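Local coordinates for beta-fructofuranosidase (Bifidobacterium adolescentis, PDB 6NOB), which probably hydrolyses terminal non-reducing beta-D-fructofuranoside residues, such as that of sucrose, as a family 32 glycoside hydrolase, at residues Arg117-Phe122 with Ala468-Leu474; Trp128-Pro132 with Val450-Phe454; Trp155-Trp160 with Val191-Gly197; Leu219-Arg223 with Phe267-Val272; Val289-Asn293 with Thr373-Leu379. One frame throughout, in Å; residues are numbered along the deposited sequence.

Contact 1: residues Arg117-Phe122 with Ala468-Leu474; sequences RSGAHF and ANGMMSL
H121, F122 and M471 bury the largest areas in this contact, in which the loop 117-122 settles against the start of strand 468-481. The two segments run in the same general sense. CA of F122 lies 5.4 Å from CA of M472. At the other end R117 CA is 7.7 Å from A468 CA. H121 and F122 are extended. G470, at phi/psi 137/139, breaks the strand before M471 and M472 resume an extended course. One backbone hydrogen bond joins the segments, M472 N to F122 O at 3.1 Å, and the same oxygen takes a CA-H...O contact from M471 CA at 3.2 Å. A water bridges F122 N (3.0 Å) and S473 O (2.9 Å). H121, chi1 m, lays one ring face under L474, whose CD2 sits 4.3 Å from the centroid as a CH-pi contact; M471 SD lies obliquely, 4.2 Å from that centroid. F122, chi1 t, brings CD2 to 4.1 Å from M472 CG, and M471 CE meets S118 CB at 4.0 Å. The H121 nitrogens bond to D588 and E593 of the C-terminal beta-sandwich, so the loop is held between that module and the GH32 propeller. The chemistry is thus divided: apolar and sulfur contacts pack against the imidazole, while its nitrogens are paired with carboxylates across the domain boundary.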
# COMPACT_ATOMS: atom_id res chain seq x y z
N ARG A 117 -9.61 14.20 -2.43
CA ARG A 117 -9.42 12.91 -3.07
C ARG A 117 -8.55 13.07 -4.31
O ARG A 117 -8.53 14.13 -4.94
CB ARG A 117 -10.75 12.27 -3.47
CG ARG A 117 -11.81 12.29 -2.38
CD ARG A 117 -12.81 11.16 -2.54
NE ARG A 117 -12.18 9.85 -2.35
CZ ARG A 117 -12.83 8.76 -1.97
NH1 ARG A 117 -12.18 7.61 -1.82
NH2 ARG A 117 -14.14 8.80 -1.74
N SER A 118 -7.82 12.01 -4.66
CA SER A 118 -7.08 11.99 -5.90
C SER A 118 -7.99 11.57 -7.05
O SER A 118 -9.09 11.05 -6.85
CB SER A 118 -5.89 11.03 -5.80
OG SER A 118 -6.34 9.68 -5.77
N GLY A 119 -7.53 11.81 -8.27
CA GLY A 119 -8.32 11.50 -9.44
C GLY A 119 -7.94 10.22 -10.15
O GLY A 119 -8.78 9.63 -10.84
N ALA A 120 -6.70 9.76 -9.98
CA ALA A 120 -6.19 8.63 -10.75
C ALA A 120 -5.50 7.56 -9.91
O ALA A 120 -5.02 6.57 -10.48
CB ALA A 120 -5.21 9.11 -11.83
N HIS A 121 -5.43 7.72 -8.59
CA HIS A 121 -4.86 6.70 -7.72
C HIS A 121 -5.98 5.90 -7.08
O HIS A 121 -7.09 6.41 -6.86
CB HIS A 121 -3.98 7.33 -6.64
CG HIS A 121 -2.74 7.99 -7.16
ND1 HIS A 121 -2.78 9.16 -7.89
CD2 HIS A 121 -1.44 7.64 -7.07
CE1 HIS A 121 -1.55 9.51 -8.22
NE2 HIS A 121 -0.71 8.60 -7.73
N PHE A 122 -5.71 4.63 -6.78
CA PHE A 122 -6.73 3.80 -6.17
C PHE A 122 -6.99 4.25 -4.74
O PHE A 122 -6.06 4.46 -3.95
CB PHE A 122 -6.33 2.32 -6.17
CG PHE A 122 -7.36 1.44 -5.53
CD1 PHE A 122 -8.47 1.01 -6.24
CD2 PHE A 122 -7.25 1.07 -4.19
CE1 PHE A 122 -9.44 0.22 -5.64
CE2 PHE A 122 -8.21 0.28 -3.59
CZ PHE A 122 -9.30 -0.15 -4.32
N ALA A 468 -12.00 8.97 2.12
CA ALA A 468 -11.16 7.84 2.49
C ALA A 468 -9.82 8.35 3.02
O ALA A 468 -9.37 9.44 2.67
CB ALA A 468 -10.93 6.91 1.30
N ASN A 469 -9.20 7.54 3.87
CA ASN A 469 -7.84 7.79 4.35
C ASN A 469 -6.96 6.68 3.79
O ASN A 469 -6.90 5.58 4.35
CB ASN A 469 -7.78 7.84 5.87
CG ASN A 469 -6.39 8.20 6.39
OD1 ASN A 469 -5.39 8.01 5.71
ND2 ASN A 469 -6.34 8.73 7.61
N GLY A 470 -6.27 6.97 2.69
CA GLY A 470 -5.37 6.01 2.10
C GLY A 470 -5.48 5.95 0.59
O GLY A 470 -6.58 6.00 0.03
N MET A 471 -4.34 5.84 -0.08
CA MET A 471 -4.32 5.62 -1.52
C MET A 471 -3.09 4.79 -1.86
O MET A 471 -2.13 4.72 -1.09
CB MET A 471 -4.33 6.94 -2.31
CG MET A 471 -2.96 7.56 -2.51
SD MET A 471 -3.01 9.02 -3.55
CE MET A 471 -3.88 10.18 -2.50
N MET A 472 -3.15 4.15 -3.02
CA MET A 472 -2.01 3.41 -3.54
C MET A 472 -1.24 4.27 -4.53
O MET A 472 -1.80 5.17 -5.17
CB MET A 472 -2.45 2.11 -4.21
CG MET A 472 -3.27 1.21 -3.31
SD MET A 472 -2.31 0.58 -1.91
CE MET A 472 -3.48 -0.56 -1.21
N SER A 473 0.05 3.99 -4.64
CA SER A 473 0.88 4.60 -5.66
C SER A 473 0.41 4.18 -7.05
O SER A 473 -0.41 3.27 -7.22
CB SER A 473 2.34 4.22 -5.44
OG SER A 473 2.56 2.86 -5.80
N LEU A 474 0.92 4.87 -8.07
CA LEU A 474 0.72 4.32 -9.40
C LEU A 474 1.69 3.16 -9.61
O LEU A 474 2.84 3.23 -9.16
CB LEU A 474 0.92 5.40 -10.46
CG LEU A 474 -0.15 6.50 -10.52
CD1 LEU A 474 0.28 7.64 -11.43
CD2 LEU A 474 -1.49 5.93 -10.96
O HOH W 1 -3.24 3.40 -7.89

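Contact 2: residues Trp128-Pro132 with Val450-Phe454; sequences WMNDP and VFGWF
W128-P132 spells WMNDP, the signature of family 32 on the innermost strand of the first propeller blade; in characterised relatives its aspartate is the nucleophile. Across it lies strand 450-454 of the last blade, antiparallel at 155° with axes 6.0 Å apart, D131 nearest W453 (CA to CA 5.6 Å), and no hydrogen bond crosses. W453, chi1 t, fills the gap: N130 CB sits over its six-membered ring in a CH-pi contact, 3.4 Å from CE2, and W128 CZ2 meets W453 CZ2 at 3.8 Å, the rings oblique at 69°. P132 closes the far end, CD 4.0 Å from W453 CB and CG 4.1 Å from F451 CB. The polar groups are linked within the motif: W128 NE1 donates to N130 OD1 (2.6 Å) and N130 ND2 to D131 OD1 (3.0 Å), while D131 OD2 bonds to S196. N130, at phi/psi -127/-110, also hydrogen-bonds through ND2 a PEG probably from the crystallisation liquor. Such a preorganised aspartate at the axial pocket is typical of the five-bladed GH32 propeller.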
# COMPACT_ATOMS: atom_id res chain seq x y z
N TRP A 128 -10.77 3.64 6.01
CA TRP A 128 -9.31 3.54 6.09
C TRP A 128 -8.78 2.39 5.25
O TRP A 128 -9.37 1.31 5.21
CB TRP A 128 -8.87 3.36 7.55
CG TRP A 128 -7.43 2.91 7.71
CD1 TRP A 128 -6.95 1.64 7.60
CD2 TRP A 128 -6.31 3.74 8.04
NE1 TRP A 128 -5.59 1.63 7.82
CE2 TRP A 128 -5.18 2.90 8.10
CE3 TRP A 128 -6.15 5.11 8.28
CZ2 TRP A 128 -3.90 3.38 8.39
CZ3 TRP A 128 -4.88 5.59 8.58
CH2 TRP A 128 -3.78 4.73 8.63
N MET A 129 -7.62 2.62 4.63
CA MET A 129 -6.89 1.60 3.89
C MET A 129 -5.40 1.82 4.06
O MET A 129 -4.93 2.96 4.04
CB MET A 129 -7.26 1.63 2.39
CG MET A 129 -6.33 0.81 1.51
SD MET A 129 -6.66 0.98 -0.26
CE MET A 129 -5.93 2.58 -0.60
N ASN A 130 -4.64 0.73 4.24
CA ASN A 130 -3.18 0.85 4.10
C ASN A 130 -2.60 -0.17 3.12
O ASN A 130 -2.83 -0.06 1.91
CB ASN A 130 -2.47 0.79 5.47
CG ASN A 130 -3.01 -0.28 6.40
OD1 ASN A 130 -4.17 -0.25 6.81
ND2 ASN A 130 -2.14 -1.21 6.80
N ASP A 131 -1.84 -1.16 3.61
CA ASP A 131 -0.91 -1.91 2.77
C ASP A 131 -1.62 -2.58 1.60
O ASP A 131 -2.72 -3.12 1.76
CB ASP A 131 -0.21 -3.00 3.59
CG ASP A 131 0.51 -2.47 4.80
OD1 ASP A 131 0.33 -1.29 5.17
OD2 ASP A 131 1.26 -3.27 5.40
N PRO A 132 -1.00 -2.61 0.41
CA PRO A 132 -1.49 -3.50 -0.65
C PRO A 132 -1.10 -4.94 -0.36
O PRO A 132 -0.00 -5.22 0.12
CB PRO A 132 -0.77 -2.97 -1.90
CG PRO A 132 0.50 -2.39 -1.37
CD PRO A 132 0.16 -1.81 -0.02
N VAL A 450 5.49 -3.17 -8.75
CA VAL A 450 5.40 -2.89 -7.32
C VAL A 450 4.32 -1.85 -7.07
O VAL A 450 4.19 -0.88 -7.83
CB VAL A 450 6.76 -2.42 -6.76
CG1 VAL A 450 7.29 -1.22 -7.53
CG2 VAL A 450 6.66 -2.12 -5.26
N PHE A 451 3.54 -2.06 -6.01
CA PHE A 451 2.60 -1.08 -5.48
C PHE A 451 3.06 -0.61 -4.11
O PHE A 451 3.70 -1.36 -3.36
CB PHE A 451 1.19 -1.66 -5.35
CG PHE A 451 0.40 -1.64 -6.62
CD1 PHE A 451 -0.28 -0.50 -7.01
CD2 PHE A 451 0.30 -2.78 -7.40
CE1 PHE A 451 -1.02 -0.48 -8.18
CE2 PHE A 451 -0.45 -2.77 -8.57
CZ PHE A 451 -1.11 -1.62 -8.96
N GLY A 452 2.72 0.63 -3.78
CA GLY A 452 2.98 1.15 -2.45
C GLY A 452 1.76 1.89 -1.93
O GLY A 452 0.87 2.29 -2.69
N TRP A 453 1.72 2.05 -0.61
CA TRP A 453 0.65 2.77 0.07
C TRP A 453 1.18 4.12 0.53
O TRP A 453 2.25 4.19 1.15
CB TRP A 453 0.11 1.97 1.25
CG TRP A 453 -0.61 2.79 2.31
CD1 TRP A 453 -1.66 3.64 2.11
CD2 TRP A 453 -0.32 2.82 3.71
NE1 TRP A 453 -2.05 4.20 3.31
CE2 TRP A 453 -1.24 3.71 4.31
CE3 TRP A 453 0.61 2.18 4.53
CZ2 TRP A 453 -1.25 3.98 5.68
CZ3 TRP A 453 0.61 2.45 5.89
CH2 TRP A 453 -0.32 3.34 6.45
N PHE A 454 0.45 5.18 0.24
CA PHE A 454 0.83 6.53 0.66
C PHE A 454 0.22 6.79 2.03
O PHE A 454 -0.97 7.09 2.16
CB PHE A 454 0.38 7.57 -0.36
CG PHE A 454 1.31 7.69 -1.53
CD1 PHE A 454 2.64 8.03 -1.34
CD2 PHE A 454 0.86 7.46 -2.82
CE1 PHE A 454 3.51 8.14 -2.41
CE2 PHE A 454 1.72 7.56 -3.90
CZ PHE A 454 3.05 7.91 -3.69

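Contact 3: residues Trp155-Trp160 with Val191-Gly197; sequences WDNMHW and VGGAFSG
Four hydrogen bonds tie the loop 155-158 and the start of strand 159-165 to strand 190-202, and each of them uses a backbone group on at least one side. M158 and G193 form a single bridge, CA to CA 4.4 Å: M158 N donates to G192 O and M158 O accepts from A194 N, each at 2.9 Å. One step back, G192 N finds its acceptor in the side chain of N157, at OD1, 2.9 Å away. The indole of W160 (chi1 m) donates from NE1 to F195 O at 2.9 Å; A194 O is taken by Q147. Within the loop, N157 N donates to D156 OD1 at 2.8 Å, and D156 also makes a salt bridge to R52. G192 and G193 hold phi/psi of 164/-130 and 129/-161, and a CB on G193 would clash with M158 N. The chain then turns at A194. Around the bonds, W155 CZ2 meets F195 CZ at 3.5 Å, rim to rim, W155 CZ3 touches V191 CG2 at 3.7 Å, and M158 CG lies 3.7 Å from F195 CE1. The first propeller blade is so joined to the innermost strand of the second. W155, whose NE1 hydrogen-bonds a PEG probably from the crystallisation liquor, reaches solvent; chemically, directed bonds to peptide groups fix this blade junction, and the aromatic side chains pack about them.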
# COMPACT_ATOMS: atom_id res chain seq x y z
N TRP A 155 -6.63 3.65 11.61
CA TRP A 155 -6.35 2.22 11.63
C TRP A 155 -7.17 1.54 12.72
O TRP A 155 -7.43 2.12 13.78
CB TRP A 155 -4.85 1.98 11.86
CG TRP A 155 -4.45 0.54 11.75
CD1 TRP A 155 -3.96 -0.10 10.64
CD2 TRP A 155 -4.52 -0.44 12.79
NE1 TRP A 155 -3.72 -1.42 10.93
CE2 TRP A 155 -4.05 -1.66 12.24
CE3 TRP A 155 -4.93 -0.42 14.12
CZ2 TRP A 155 -3.99 -2.83 12.99
CZ3 TRP A 155 -4.87 -1.59 14.86
CH2 TRP A 155 -4.40 -2.78 14.29
N ASP A 156 -7.59 0.31 12.45
CA ASP A 156 -8.34 -0.49 13.41
C ASP A 156 -8.18 -1.96 13.02
O ASP A 156 -7.33 -2.31 12.21
CB ASP A 156 -9.81 -0.06 13.46
CG ASP A 156 -10.45 -0.29 14.82
OD1 ASP A 156 -9.94 -1.13 15.59
OD2 ASP A 156 -11.47 0.38 15.11
N ASN A 157 -9.01 -2.82 13.62
CA ASN A 157 -8.94 -4.25 13.36
C ASN A 157 -9.01 -4.53 11.86
O ASN A 157 -9.92 -4.05 11.17
CB ASN A 157 -10.06 -4.98 14.09
CG ASN A 157 -9.85 -5.01 15.60
OD1 ASN A 157 -8.76 -5.32 16.08
ND2 ASN A 157 -10.90 -4.68 16.35
N MET A 158 -8.05 -5.30 11.36
CA MET A 158 -7.71 -5.29 9.95
C MET A 158 -8.54 -6.29 9.15
O MET A 158 -8.65 -7.46 9.51
CB MET A 158 -6.22 -5.58 9.78
CG MET A 158 -5.36 -4.33 9.83
SD MET A 158 -5.67 -3.26 8.41
CE MET A 158 -6.65 -1.95 9.12
N HIS A 159 -9.13 -5.79 8.06
CA HIS A 159 -9.79 -6.58 7.03
C HIS A 159 -8.92 -6.58 5.77
O HIS A 159 -7.92 -5.87 5.68
CB HIS A 159 -11.17 -6.01 6.69
CG HIS A 159 -12.08 -5.82 7.86
ND1 HIS A 159 -11.72 -5.10 8.98
CD2 HIS A 159 -13.36 -6.21 8.07
CE1 HIS A 159 -12.73 -5.08 9.83
NE2 HIS A 159 -13.73 -5.75 9.31
N TRP A 160 -9.34 -7.37 4.79
CA TRP A 160 -8.77 -7.33 3.45
C TRP A 160 -9.82 -6.79 2.48
O TRP A 160 -10.86 -7.43 2.27
CB TRP A 160 -8.30 -8.71 3.01
CG TRP A 160 -6.91 -9.07 3.43
CD1 TRP A 160 -6.32 -8.79 4.63
CD2 TRP A 160 -5.93 -9.78 2.66
NE1 TRP A 160 -5.04 -9.28 4.65
CE2 TRP A 160 -4.78 -9.89 3.45
CE3 TRP A 160 -5.93 -10.33 1.38
CZ2 TRP A 160 -3.62 -10.53 3.00
CZ3 TRP A 160 -4.78 -10.96 0.93
CH2 TRP A 160 -3.65 -11.06 1.74
N VAL A 191 -6.62 -6.50 20.09
CA VAL A 191 -6.61 -5.79 18.81
C VAL A 191 -5.77 -6.61 17.84
O VAL A 191 -4.83 -7.30 18.23
CB VAL A 191 -6.08 -4.35 18.97
CG1 VAL A 191 -4.61 -4.35 19.37
CG2 VAL A 191 -6.30 -3.54 17.69
N GLY A 192 -6.12 -6.54 16.55
CA GLY A 192 -5.38 -7.24 15.53
C GLY A 192 -6.12 -7.36 14.21
O GLY A 192 -6.62 -6.36 13.68
N GLY A 193 -6.19 -8.58 13.65
CA GLY A 193 -6.97 -8.83 12.46
C GLY A 193 -6.16 -9.54 11.40
O GLY A 193 -5.11 -10.14 11.67
N ALA A 194 -6.65 -9.47 10.16
CA ALA A 194 -5.98 -10.08 9.01
C ALA A 194 -4.96 -9.10 8.47
O ALA A 194 -5.29 -8.22 7.67
CB ALA A 194 -7.00 -10.48 7.95
N PHE A 195 -3.71 -9.24 8.90
CA PHE A 195 -2.64 -8.33 8.49
C PHE A 195 -2.18 -8.66 7.07
O PHE A 195 -2.77 -9.49 6.37
CB PHE A 195 -1.50 -8.36 9.50
CG PHE A 195 -1.70 -7.46 10.69
CD1 PHE A 195 -2.98 -7.05 11.05
CD2 PHE A 195 -0.62 -7.00 11.42
CE1 PHE A 195 -3.17 -6.22 12.14
CE2 PHE A 195 -0.81 -6.17 12.51
CZ PHE A 195 -2.08 -5.78 12.87
N SER A 196 -1.10 -8.02 6.65
CA SER A 196 -0.70 -8.03 5.25
C SER A 196 -0.29 -9.43 4.80
O SER A 196 0.09 -10.29 5.61
CB SER A 196 0.45 -7.04 5.03
OG SER A 196 -0.05 -5.72 5.00
N GLY A 197 -0.36 -9.66 3.49
CA GLY A 197 -0.03 -10.95 2.91
C GLY A 197 0.22 -10.85 1.42
O GLY A 197 -0.05 -9.83 0.78

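Contact 4: residues Leu219-Arg223 with Phe267-Val272; sequences LYLTR and FRDPKV
Y220 opens the contact: its side chain, chi1 m, reaches across to strand 268-273, with CD2 3.5 Å from V272 CG2 and CB 4.2 Å from P270 CG. Its carbonyl O also lies 3.4 Å from P270 CG, so the proline ring is tucked against the backbone here. L221 follows with its side chain turned away, though its N is 3.7 Å from P270 CG; L221 and P270 are 6.0 Å apart by CA. T222 comes next and is the polar point of the contact. With chi1 m, its OG1 accepts the hydrogen bond from D269 N at 2.8 Å, passes within 3.2 Å of P270 CD, and is also hydrogen-bonded to Q238; T222 and R268 are 5.4 Å apart by CA. The strands are antiparallel, 167° between directions and 5.5 Å between axes, yet no backbone-to-backbone hydrogen bond joins them: these are neighbouring blades, and side chains fill the seam. R268-D269-P270 is the RDP motif of family 32, whose aspartate in relatives stabilises the transition state. D269 takes the left-handed backbone region, phi/psi 64/60, at which its CA-to-CB bond points away from 219-223, and D269 OD2 bonds to C376 N. Strand 216-227 pairs with strands 190-202 and 235-243 in the second blade, while strand 268-273 is the innermost of the third and pairs with 285-295.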
# COMPACT_ATOMS: atom_id res chain seq x y z
N LEU A 219 -3.11 -17.39 -0.91
CA LEU A 219 -2.63 -16.24 -0.16
C LEU A 219 -1.92 -16.72 1.10
O LEU A 219 -2.34 -17.69 1.72
CB LEU A 219 -3.78 -15.31 0.20
CG LEU A 219 -4.45 -14.88 -1.11
CD1 LEU A 219 -5.93 -15.20 -1.10
CD2 LEU A 219 -4.19 -13.41 -1.39
N TYR A 220 -0.83 -16.03 1.43
CA TYR A 220 -0.13 -16.21 2.70
C TYR A 220 -0.14 -14.87 3.41
O TYR A 220 0.35 -13.88 2.87
CB TYR A 220 1.31 -16.69 2.47
CG TYR A 220 1.43 -18.06 1.85
CD1 TYR A 220 1.52 -19.20 2.64
CD2 TYR A 220 1.46 -18.22 0.47
CE1 TYR A 220 1.63 -20.45 2.08
CE2 TYR A 220 1.57 -19.48 -0.11
CZ TYR A 220 1.66 -20.59 0.71
OH TYR A 220 1.77 -21.85 0.16
N LEU A 221 -0.71 -14.84 4.62
CA LEU A 221 -0.90 -13.58 5.33
C LEU A 221 -0.56 -13.74 6.80
O LEU A 221 -0.40 -14.86 7.31
CB LEU A 221 -2.34 -13.07 5.17
CG LEU A 221 -3.43 -13.90 5.85
CD1 LEU A 221 -4.45 -13.01 6.53
CD2 LEU A 221 -4.11 -14.81 4.84
N THR A 222 -0.46 -12.61 7.48
CA THR A 222 -0.22 -12.56 8.92
C THR A 222 -1.53 -12.38 9.66
O THR A 222 -2.34 -11.53 9.29
CB THR A 222 0.74 -11.42 9.27
OG1 THR A 222 2.03 -11.69 8.72
CG2 THR A 222 0.86 -11.27 10.79
N ARG A 223 -1.73 -13.18 10.70
CA ARG A 223 -2.78 -12.95 11.68
C ARG A 223 -2.14 -12.31 12.90
O ARG A 223 -1.10 -12.77 13.38
CB ARG A 223 -3.49 -14.24 12.07
CG ARG A 223 -4.52 -14.71 11.06
CD ARG A 223 -5.79 -13.88 11.15
NE ARG A 223 -6.71 -14.18 10.06
CZ ARG A 223 -7.84 -13.50 9.82
NH1 ARG A 223 -8.17 -12.49 10.61
NH2 ARG A 223 -8.61 -13.84 8.80
N PHE A 267 6.50 -10.31 13.63
CA PHE A 267 6.86 -11.41 12.74
C PHE A 267 5.77 -11.54 11.69
O PHE A 267 4.85 -12.34 11.85
CB PHE A 267 7.04 -12.70 13.55
CG PHE A 267 7.19 -13.94 12.72
CD1 PHE A 267 8.28 -14.12 11.89
CD2 PHE A 267 6.24 -14.96 12.80
CE1 PHE A 267 8.42 -15.28 11.14
CE2 PHE A 267 6.38 -16.11 12.06
CZ PHE A 267 7.47 -16.27 11.22
N ARG A 268 5.85 -10.74 10.62
CA ARG A 268 4.67 -10.52 9.79
C ARG A 268 5.04 -10.25 8.34
O ARG A 268 6.22 -10.20 7.96
CB ARG A 268 3.84 -9.36 10.35
CG ARG A 268 4.58 -8.03 10.40
CD ARG A 268 3.64 -6.92 10.83
NE ARG A 268 4.34 -5.72 11.26
CZ ARG A 268 4.81 -5.53 12.49
NH1 ARG A 268 4.66 -6.47 13.41
NH2 ARG A 268 5.44 -4.40 12.79
N ASP A 269 4.00 -10.10 7.52
CA ASP A 269 4.04 -9.71 6.11
C ASP A 269 4.76 -10.74 5.25
O ASP A 269 5.76 -10.41 4.59
CB ASP A 269 4.71 -8.34 5.97
CG ASP A 269 4.10 -7.29 6.90
OD1 ASP A 269 2.93 -7.45 7.31
OD2 ASP A 269 4.81 -6.31 7.22
N PRO A 270 4.29 -11.99 5.21
CA PRO A 270 4.99 -13.01 4.42
C PRO A 270 4.90 -12.73 2.93
O PRO A 270 3.84 -12.37 2.42
CB PRO A 270 4.26 -14.30 4.79
CG PRO A 270 2.87 -13.85 5.11
CD PRO A 270 3.03 -12.50 5.78
N LYS A 271 6.03 -12.91 2.25
CA LYS A 271 6.11 -12.74 0.80
C LYS A 271 6.72 -14.00 0.22
O LYS A 271 7.88 -14.32 0.49
CB LYS A 271 6.93 -11.50 0.44
CG LYS A 271 6.29 -10.62 -0.63
CD LYS A 271 6.14 -11.38 -1.94
CE LYS A 271 5.46 -10.53 -2.99
NZ LYS A 271 5.29 -11.29 -4.27
N VAL A 272 5.94 -14.73 -0.58
CA VAL A 272 6.34 -16.02 -1.12
C VAL A 272 6.73 -15.83 -2.58
O VAL A 272 5.90 -15.41 -3.40
CB VAL A 272 5.22 -17.06 -0.96
CG1 VAL A 272 5.65 -18.42 -1.52
CG2 VAL A 272 4.83 -17.20 0.50

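Contact 5: residues Val289-Asn293 with Thr373-Leu379; sequences VTATN and TYECPDL
A291 and V289 form the apolar centre, both pointing at the bent segment 373-379. A291 CB meets Y374 CB at 3.5 Å and P377 CD at 3.7 Å, and also lies 3.3 Å from Y374 O, so the methyl fills the hollow of the bend. V289, chi1 m, brings CG1 to 3.6 Å from L379 CB and CG2 to 4.0 Å from P377 CB. The bend is at C376, phi/psi 53/69, where the chain leaves the short strand 374-375 and starts 377-382; the part 377-379 runs roughly antiparallel to 289-293, at 146°, axes 6.4 Å apart. E375-C376 is the EC motif of family 32, whose glutamate is the acid/base in relatives. Both E375 and C376 turn away from 289-293: E375 makes a salt bridge to R268, and C376 N bonds to D269. This is the seam between the third propeller blade, to which strand 285-295 belongs, and the innermost strand of the fourth. Outward the contact turns polar. CA of A291 and Y374 are 4.8 Å apart, those of N293 and T373 5.2 Å. A water bonds to Y374 O at 2.8 Å and to T373 OG1 at 2.8 Å, and weakly to A291 O, also 2.8 Å. T373 OG1 is 3.1 Å from T292 O and 3.4 Å from N293 OD1, the latter at most a weak hydrogen bond.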
# COMPACT_ATOMS: atom_id res chain seq x y z
N VAL A 289 9.88 -14.81 2.65
CA VAL A 289 10.54 -13.87 3.55
C VAL A 289 9.50 -13.33 4.51
O VAL A 289 8.34 -13.10 4.14
CB VAL A 289 11.25 -12.73 2.79
CG1 VAL A 289 12.43 -13.27 2.01
CG2 VAL A 289 10.28 -12.02 1.87
N THR A 290 9.90 -13.13 5.76
CA THR A 290 9.06 -12.52 6.77
C THR A 290 9.85 -11.42 7.46
O THR A 290 11.09 -11.44 7.50
CB THR A 290 8.56 -13.55 7.80
OG1 THR A 290 9.60 -14.50 8.08
CG2 THR A 290 7.35 -14.29 7.26
N ALA A 291 9.13 -10.43 7.99
CA ALA A 291 9.73 -9.27 8.63
C ALA A 291 9.75 -9.47 10.14
O ALA A 291 8.70 -9.68 10.75
CB ALA A 291 8.97 -8.00 8.26
N THR A 292 10.94 -9.41 10.73
CA THR A 292 11.09 -9.53 12.18
C THR A 292 12.41 -8.87 12.59
O THR A 292 13.01 -8.11 11.82
CB THR A 292 11.03 -10.99 12.62
OG1 THR A 292 11.03 -11.05 14.05
CG2 THR A 292 12.23 -11.76 12.09
N ASN A 293 12.84 -9.15 13.81
CA ASN A 293 14.15 -8.73 14.30
C ASN A 293 14.78 -9.90 15.04
O ASN A 293 14.09 -10.77 15.57
CB ASN A 293 14.06 -7.50 15.22
CG ASN A 293 13.02 -7.67 16.33
OD1 ASN A 293 11.86 -7.28 16.17
ND2 ASN A 293 13.44 -8.25 17.44
N THR A 373 12.31 -2.90 13.62
CA THR A 373 12.06 -4.15 12.92
C THR A 373 11.70 -3.82 11.48
O THR A 373 11.50 -2.66 11.11
CB THR A 373 10.94 -4.95 13.60
OG1 THR A 373 10.88 -6.27 13.06
CG2 THR A 373 9.59 -4.26 13.41
N TYR A 374 11.62 -4.87 10.66
CA TYR A 374 11.20 -4.73 9.28
C TYR A 374 9.68 -4.73 9.18
O TYR A 374 8.97 -5.22 10.07
CB TYR A 374 11.75 -5.87 8.42
CG TYR A 374 13.09 -5.60 7.77
CD1 TYR A 374 13.28 -4.49 6.95
CD2 TYR A 374 14.15 -6.47 7.95
CE1 TYR A 374 14.50 -4.25 6.34
CE2 TYR A 374 15.38 -6.24 7.35
CZ TYR A 374 15.54 -5.13 6.54
OH TYR A 374 16.76 -4.90 5.95
N GLU A 375 9.18 -4.17 8.08
CA GLU A 375 7.79 -4.31 7.69
C GLU A 375 7.72 -4.48 6.18
O GLU A 375 8.50 -3.87 5.45
CB GLU A 375 6.95 -3.10 8.13
CG GLU A 375 6.51 -3.15 9.59
CD GLU A 375 5.41 -2.17 9.93
OE1 GLU A 375 5.51 -0.99 9.51
OE2 GLU A 375 4.44 -2.57 10.61
N CYS A 376 6.81 -5.34 5.73
CA CYS A 376 6.52 -5.59 4.32
C CYS A 376 7.78 -5.93 3.53
O CYS A 376 8.21 -5.15 2.67
CB CYS A 376 5.83 -4.37 3.70
SG CYS A 376 4.26 -3.95 4.53
N PRO A 377 8.38 -7.09 3.76
CA PRO A 377 9.57 -7.48 3.01
C PRO A 377 9.20 -8.06 1.65
O PRO A 377 8.04 -8.36 1.36
CB PRO A 377 10.21 -8.55 3.90
CG PRO A 377 9.03 -9.21 4.53
CD PRO A 377 8.00 -8.12 4.74
N ASP A 378 10.23 -8.22 0.81
CA ASP A 378 10.06 -8.80 -0.51
C ASP A 378 11.43 -9.26 -0.99
O ASP A 378 12.43 -8.59 -0.74
CB ASP A 378 9.44 -7.81 -1.50
CG ASP A 378 8.70 -8.49 -2.63
OD1 ASP A 378 8.93 -9.70 -2.86
OD2 ASP A 378 7.87 -7.83 -3.29
N LEU A 379 11.45 -10.41 -1.66
CA LEU A 379 12.69 -10.97 -2.19
C LEU A 379 12.39 -11.52 -3.58
O LEU A 379 11.54 -12.40 -3.72
CB LEU A 379 13.24 -12.06 -1.28
CG LEU A 379 14.62 -12.62 -1.62
CD1 LEU A 379 15.70 -11.57 -1.40
CD2 LEU A 379 14.91 -13.87 -0.81
O HOH W 2 8.43 -7.22 12.00

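In the fold
All five contacts are largely buried; contact 2 lies nearest the centre of the chain, about 1 Å from it, and W155 makes contact 3 the one that reaches the surface. Contacts 2 to 5 pass round the propeller blade by blade, whereas contact 1 faces the beta-sandwich. Contacts 1 and 2 share the sheet through S473 N to G452 O (2.7 Å), contacts 3 and 4 are sheet neighbours through F195 N to T222 O (2.7 Å), and contacts 4 and 5 through R268 O to A291 N (2.9 Å). Backbone bonding is richest in contact 3; contacts 2, 4 and 5 rely mainly on side-chain packing, including a proline in each, with their family-motif acids turned inward.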